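Local coordinates for protein cytokinin riboside 5'-monophosphate phosphoribohydrolase (Streptomyces coelicolor, PDB 5ZI9) that belongs to the SLOG clan of Rossmann-like alpha/beta proteins, built on a parallel sheet flanked by helices, at residues 81-84 with 89-92; 93-98 with 237-242. One frame throughout, in Å; residues are numbered along the deposited sequence.

Overall arrangement
Contacts 1 and 2 show how one helix of a Rossmann-like fold can serve two neighbours in turn. Both use helix 88-102: its first turn meets the loop that follows strand 74-78 in contact 1, and its middle meets the start of the C-terminal helix 239-249 in contact 2. Their centres lie about 13 Å apart, and they touch where Ala92 O packs 3.9 Å from Val239 CG2. Each is partly buried and joins buried residues to an exposed one. Contact 1 mixes a methyl, an aromatic ring, carbonyl oxygens and a carboxylate, close to a second subunit; contact 2 is apolar and lies within a single chain.

Contact 1 of 2, residues 81-84 with 89-92; sequences ARTP and EYDA
The ring of Tyr90 has the carbonyl oxygen of Thr83 at its edge, close to the ring plane and 4.1 Å from CD2, while the carbonyl oxygen of Pro84 approaches obliquely, 3.6 Å from the same CD2. Pro84 O comes nearer still to the root of the side chain, at 3.3 Å from Tyr90 CB. Two successive carbonyl oxygens of the loop thus lie near the tyrosine, and the contact is one of packing. The second flat group, the carboxylate of Glu89, offers OE1 to the hydroxyl of Thr83, with OG1 3.6 Å away, a proximity too long to count as a bond. The two side chains cross at about a right angle.

Thr83 touches both helix residues. Its CG2 stands anti to the backbone N and OG1 beside that nitrogen (chi1 -62°), which sends the methyl against the helix, 3.9 Å from Tyr90 N and 4.0 Å from Glu89 CB. The setting is the loop between strand 74-78 and helix 88-102, the first strand-loop-helix unit of the Rossmann-like fold, and here the loop folds back over the first turn of the helix it leads into. The polar ends are satisfied elsewhere: Tyr90 OH hydrogen-bonds Glu117 on helix 115-125, and Glu89 OE2 makes a salt bridge to Lys224 of the second subunit. That bridge ties one oxygen of the carboxylate into the subunit interface while the other stays beside the threonine. Earlier in the loop, Ala81 N and Arg82 NH2 hydrogen-bond a citrate anion, probably from the crystallisation liquor.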
loop_
_atom_site.group_PDB
_atom_site.type_symbol
_atom_site.label_atom_id
_atom_site.label_comp_id
_atom_site.label_asym_id
_atom_site.label_seq_id
_atom_site.Cartn_x
_atom_site.Cartn_y
_atom_site.Cartn_z
ATOM N N ALA B 81 1.128 -29.630 -21.884
ATOM C CA ALA B 81 -0.135 -29.929 -21.201
ATOM C C ALA B 81 -0.843 -31.165 -21.781
ATOM O O ALA B 81 -1.647 -31.796 -21.091
ATOM C CB ALA B 81 -1.071 -28.720 -21.273
ATOM N N ARG B 82 -0.504 -31.507 -23.021
ATOM C CA ARG B 82 -1.237 -32.470 -23.806
ATOM C C ARG B 82 -0.602 -33.842 -23.793
ATOM O O ARG B 82 -1.159 -34.772 -24.329
ATOM C CB ARG B 82 -1.319 -31.959 -25.237
ATOM C CG ARG B 82 -1.753 -30.505 -25.306
ATOM C CD ARG B 82 -1.760 -29.923 -26.706
ATOM N NE ARG B 82 -2.010 -28.470 -26.655
ATOM C CZ ARG B 82 -2.472 -27.731 -27.672
ATOM N NH1 ARG B 82 -2.730 -28.279 -28.873
ATOM N NH2 ARG B 82 -2.653 -26.417 -27.502
ATOM N N THR B 83 0.561 -33.990 -23.185
ATOM C CA THR B 83 1.242 -35.275 -23.164
ATOM C C THR B 83 0.324 -36.375 -22.572
ATOM O O THR B 83 -0.159 -36.222 -21.449
ATOM C CB THR B 83 2.541 -35.164 -22.359
ATOM O OG1 THR B 83 3.392 -34.219 -23.009
ATOM C CG2 THR B 83 3.253 -36.460 -22.297
ATOM N N PRO B 84 0.063 -37.464 -23.347
ATOM C CA PRO B 84 -0.719 -38.627 -22.866
ATOM C C PRO B 84 -0.018 -39.384 -21.755
ATOM O O PRO B 84 1.209 -39.440 -21.746
ATOM C CB PRO B 84 -0.835 -39.529 -24.106
ATOM C CG PRO B 84 -0.565 -38.633 -25.260
ATOM C CD PRO B 84 0.411 -37.623 -24.775
ATOM N N GLU B 89 7.413 -39.838 -22.888
ATOM C CA GLU B 89 7.615 -38.480 -22.313
ATOM C C GLU B 89 7.033 -38.354 -20.892
ATOM O O GLU B 89 7.665 -37.805 -19.986
ATOM C CB GLU B 89 7.004 -37.417 -23.223
ATOM C CG GLU B 89 7.833 -37.101 -24.451
ATOM C CD GLU B 89 7.113 -36.179 -25.414
ATOM O OE1 GLU B 89 6.191 -35.399 -25.028
ATOM O OE2 GLU B 89 7.482 -36.231 -26.592
ATOM N N TYR B 90 5.834 -38.907 -20.716
ATOM C CA TYR B 90 5.150 -38.861 -19.454
ATOM C C TYR B 90 5.910 -39.652 -18.426
ATOM O O TYR B 90 6.083 -39.177 -17.297
ATOM C CB TYR B 90 3.734 -39.396 -19.613
ATOM C CG TYR B 90 2.850 -39.161 -18.412
ATOM C CD1 TYR B 90 2.996 -39.936 -17.254
ATOM C CD2 TYR B 90 1.873 -38.157 -18.420
ATOM C CE1 TYR B 90 2.198 -39.738 -16.156
ATOM C CE2 TYR B 90 1.064 -37.948 -17.305
ATOM C CZ TYR B 90 1.232 -38.749 -16.174
ATOM O OH TYR B 90 0.441 -38.591 -15.050
ATOM N N ASP B 91 6.379 -40.852 -18.815
ATOM C CA ASP B 91 7.135 -41.691 -17.885
ATOM C C ASP B 91 8.415 -40.967 -17.470
ATOM O O ASP B 91 8.774 -40.967 -16.288
ATOM C CB ASP B 91 7.439 -43.079 -18.465
ATOM C CG ASP B 91 8.265 -43.959 -17.492
ATOM O OD1 ASP B 91 7.813 -44.255 -16.345
ATOM O OD2 ASP B 91 9.395 -44.328 -17.876
ATOM N N ALA B 92 9.066 -40.310 -18.424
ATOM C CA ALA B 92 10.243 -39.493 -18.119
ATOM C C ALA B 92 9.962 -38.387 -17.072
ATOM O O ALA B 92 10.767 -38.194 -16.143
ATOM C CB ALA B 92 10.790 -38.893 -19.403
#

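Contact 2 of 2, residues 93-98 with 237-242; sequences GVRLGR and DDVDEA
Val239 turns CG1 anti to its backbone N (chi1 164°), and Leu96 does the same with CG (chi1 -172°); together these torsions bring two branched side chains of different helices into touch. The valine methyl makes the closest approach. Its CG1 comes up against the backbone of helix 88-102, 3.7 Å from the carbonyl carbon of Arg95 and equally far from Leu96 N, so that it sits over the peptide link between the two residues. The second branch, CG2, lies beside Arg95 CB at 4.1 Å, and the arginine and valine side chains cross. Only the base of the arginine, CB and CG, takes part: in one of its two modelled conformers the chain then leads away toward Asp91, with which NH1 pairs.

Leu96 reaches across with CD1, which meets Val239 CG1 at 4.2 Å and Ala242 CB at 4.1 Å. Val239 and Ala242, three residues apart on the first turn of helix 239-249, thus both present carbon to one leucine methyl. In the Rossmann-like fold this is a helix-to-helix seam: helix 88-102 follows the central strand 74-78, whereas helix 239-249 follows strand 234-236, outermost in the sheet of this chain, and packs back over the neighbouring strand 200-203, with Val239 on Phe203 and Ala242 on Val201. The start of that helix is marked by Asp238 at the N-cap, whose OD2 accepts a weak capping bond from Glu241 N at 3.0 Å, bent to 129° at the hydrogen. Ala242 N bonds to Asp238 O at 2.9 Å, within the first turn.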
loop_
_atom_site.group_PDB
_atom_site.type_symbol
_atom_site.label_atom_id
_atom_site.label_comp_id
_atom_site.label_asym_id
_atom_site.label_seq_id
_atom_site.Cartn_x
_atom_site.Cartn_y
_atom_site.Cartn_z
ATOM N N GLY B 93 8.812 -37.705 -17.209
ATOM C CA GLY B 93 8.386 -36.706 -16.233
ATOM C C GLY B 93 8.181 -37.225 -14.832
ATOM O O GLY B 93 8.529 -36.552 -13.848
ATOM N N VAL B 94 7.627 -38.425 -14.704
ATOM C CA VAL B 94 7.485 -39.026 -13.349
ATOM C C VAL B 94 8.869 -39.338 -12.759
ATOM O O VAL B 94 9.175 -39.052 -11.592
ATOM C CB VAL B 94 6.582 -40.288 -13.344
ATOM C CG1 VAL B 94 6.076 -40.582 -11.935
ATOM C CG2 VAL B 94 5.372 -40.115 -14.251
ATOM N N ARG B 95 9.704 -39.925 -13.609
ATOM C CA ARG B 95 11.067 -40.310 -13.266
ATOM C C ARG B 95 11.869 -39.111 -12.746
ATOM O O ARG B 95 12.636 -39.194 -11.784
ATOM C CB ARG B 95 11.703 -40.889 -14.537
ATOM C CG ARG B 95 12.565 -42.122 -14.330
ATOM C CD ARG B 95 12.262 -43.193 -15.376
ATOM N NE ARG B 95 12.015 -44.457 -14.700
ATOM C CZ ARG B 95 11.559 -45.556 -15.279
ATOM N NH1 ARG B 95 11.306 -45.604 -16.579
ATOM N NH2 ARG B 95 11.361 -46.616 -14.537
ATOM N N LEU B 96 11.661 -37.991 -13.415
ATOM C CA LEU B 96 12.319 -36.741 -13.109
ATOM C C LEU B 96 11.812 -36.051 -11.828
ATOM O O LEU B 96 12.584 -35.592 -10.993
ATOM C CB LEU B 96 12.055 -35.863 -14.312
ATOM C CG LEU B 96 12.817 -34.548 -14.318
ATOM C CD1 LEU B 96 14.212 -34.786 -14.891
ATOM C CD2 LEU B 96 12.059 -33.492 -15.111
ATOM N N GLY B 97 10.501 -35.996 -11.673
ATOM C CA GLY B 97 9.909 -35.561 -10.425
ATOM C C GLY B 97 10.500 -36.280 -9.246
ATOM O O GLY B 97 10.834 -35.683 -8.236
ATOM N N ARG B 98 10.655 -37.585 -9.403
ATOM C CA ARG B 98 11.208 -38.450 -8.355
ATOM C C ARG B 98 12.663 -38.169 -8.150
ATOM O O ARG B 98 13.133 -38.050 -6.991
ATOM C CB ARG B 98 11.048 -39.921 -8.747
ATOM C CG ARG B 98 10.219 -40.688 -7.757
ATOM C CD ARG B 98 9.459 -41.793 -8.445
ATOM N NE ARG B 98 10.319 -42.951 -8.536
ATOM C CZ ARG B 98 10.272 -43.853 -9.498
ATOM N NH1 ARG B 98 9.386 -43.785 -10.504
ATOM N NH2 ARG B 98 11.133 -44.853 -9.431
ATOM N N ASP B 237 18.824 -37.025 -22.869
ATOM C CA ASP B 237 17.741 -37.987 -22.880
ATOM C C ASP B 237 17.746 -38.793 -21.604
ATOM O O ASP B 237 16.924 -39.666 -21.467
ATOM C CB ASP B 237 17.861 -38.888 -24.091
ATOM C CG ASP B 237 17.590 -38.150 -25.388
ATOM O OD1 ASP B 237 16.559 -37.460 -25.540
ATOM O OD2 ASP B 237 18.410 -38.263 -26.293
ATOM N N ASP B 238 18.624 -38.474 -20.654
ATOM C CA ASP B 238 18.809 -39.297 -19.490
ATOM C C ASP B 238 18.340 -38.532 -18.248
ATOM O O ASP B 238 18.863 -37.460 -17.886
ATOM C CB ASP B 238 20.279 -39.739 -19.366
ATOM C CG ASP B 238 20.509 -40.627 -18.172
ATOM O OD1 ASP B 238 19.641 -41.461 -17.891
ATOM O OD2 ASP B 238 21.506 -40.470 -17.456
ATOM N N VAL B 239 17.355 -39.114 -17.587
ATOM C CA VAL B 239 16.741 -38.489 -16.455
ATOM C C VAL B 239 17.775 -38.370 -15.364
ATOM O O VAL B 239 17.881 -37.322 -14.731
ATOM C CB VAL B 239 15.512 -39.311 -16.012
ATOM C CG1 VAL B 239 15.040 -38.937 -14.612
ATOM C CG2 VAL B 239 14.394 -39.137 -17.033
ATOM N N ASP B 240 18.546 -39.429 -15.126
ATOM C CA ASP B 240 19.580 -39.342 -14.069
ATOM C C ASP B 240 20.717 -38.330 -14.373
ATOM O O ASP B 240 21.284 -37.741 -13.431
ATOM C CB ASP B 240 20.137 -40.722 -13.702
ATOM C CG ASP B 240 19.220 -41.484 -12.790
ATOM O OD1 ASP B 240 18.790 -40.924 -11.783
ATOM O OD2 ASP B 240 18.908 -42.648 -13.075
ATOM N N GLU B 241 21.016 -38.096 -15.662
ATOM C CA GLU B 241 21.939 -36.996 -16.048
ATOM C C GLU B 241 21.310 -35.607 -15.747
ATOM O O GLU B 241 21.928 -34.764 -15.079
ATOM C CB GLU B 241 22.342 -37.100 -17.527
ATOM C CG GLU B 241 23.445 -36.136 -17.973
ATOM C CD GLU B 241 23.766 -36.225 -19.473
ATOM O OE1 GLU B 241 24.751 -35.636 -19.904
ATOM O OE2 GLU B 241 23.056 -36.868 -20.254
ATOM N N ALA B 242 20.067 -35.405 -16.196
ATOM C CA ALA B 242 19.348 -34.150 -15.947
ATOM C C ALA B 242 19.337 -33.794 -14.506
ATOM O O ALA B 242 19.634 -32.650 -14.169
ATOM C CB ALA B 242 17.922 -34.198 -16.465
#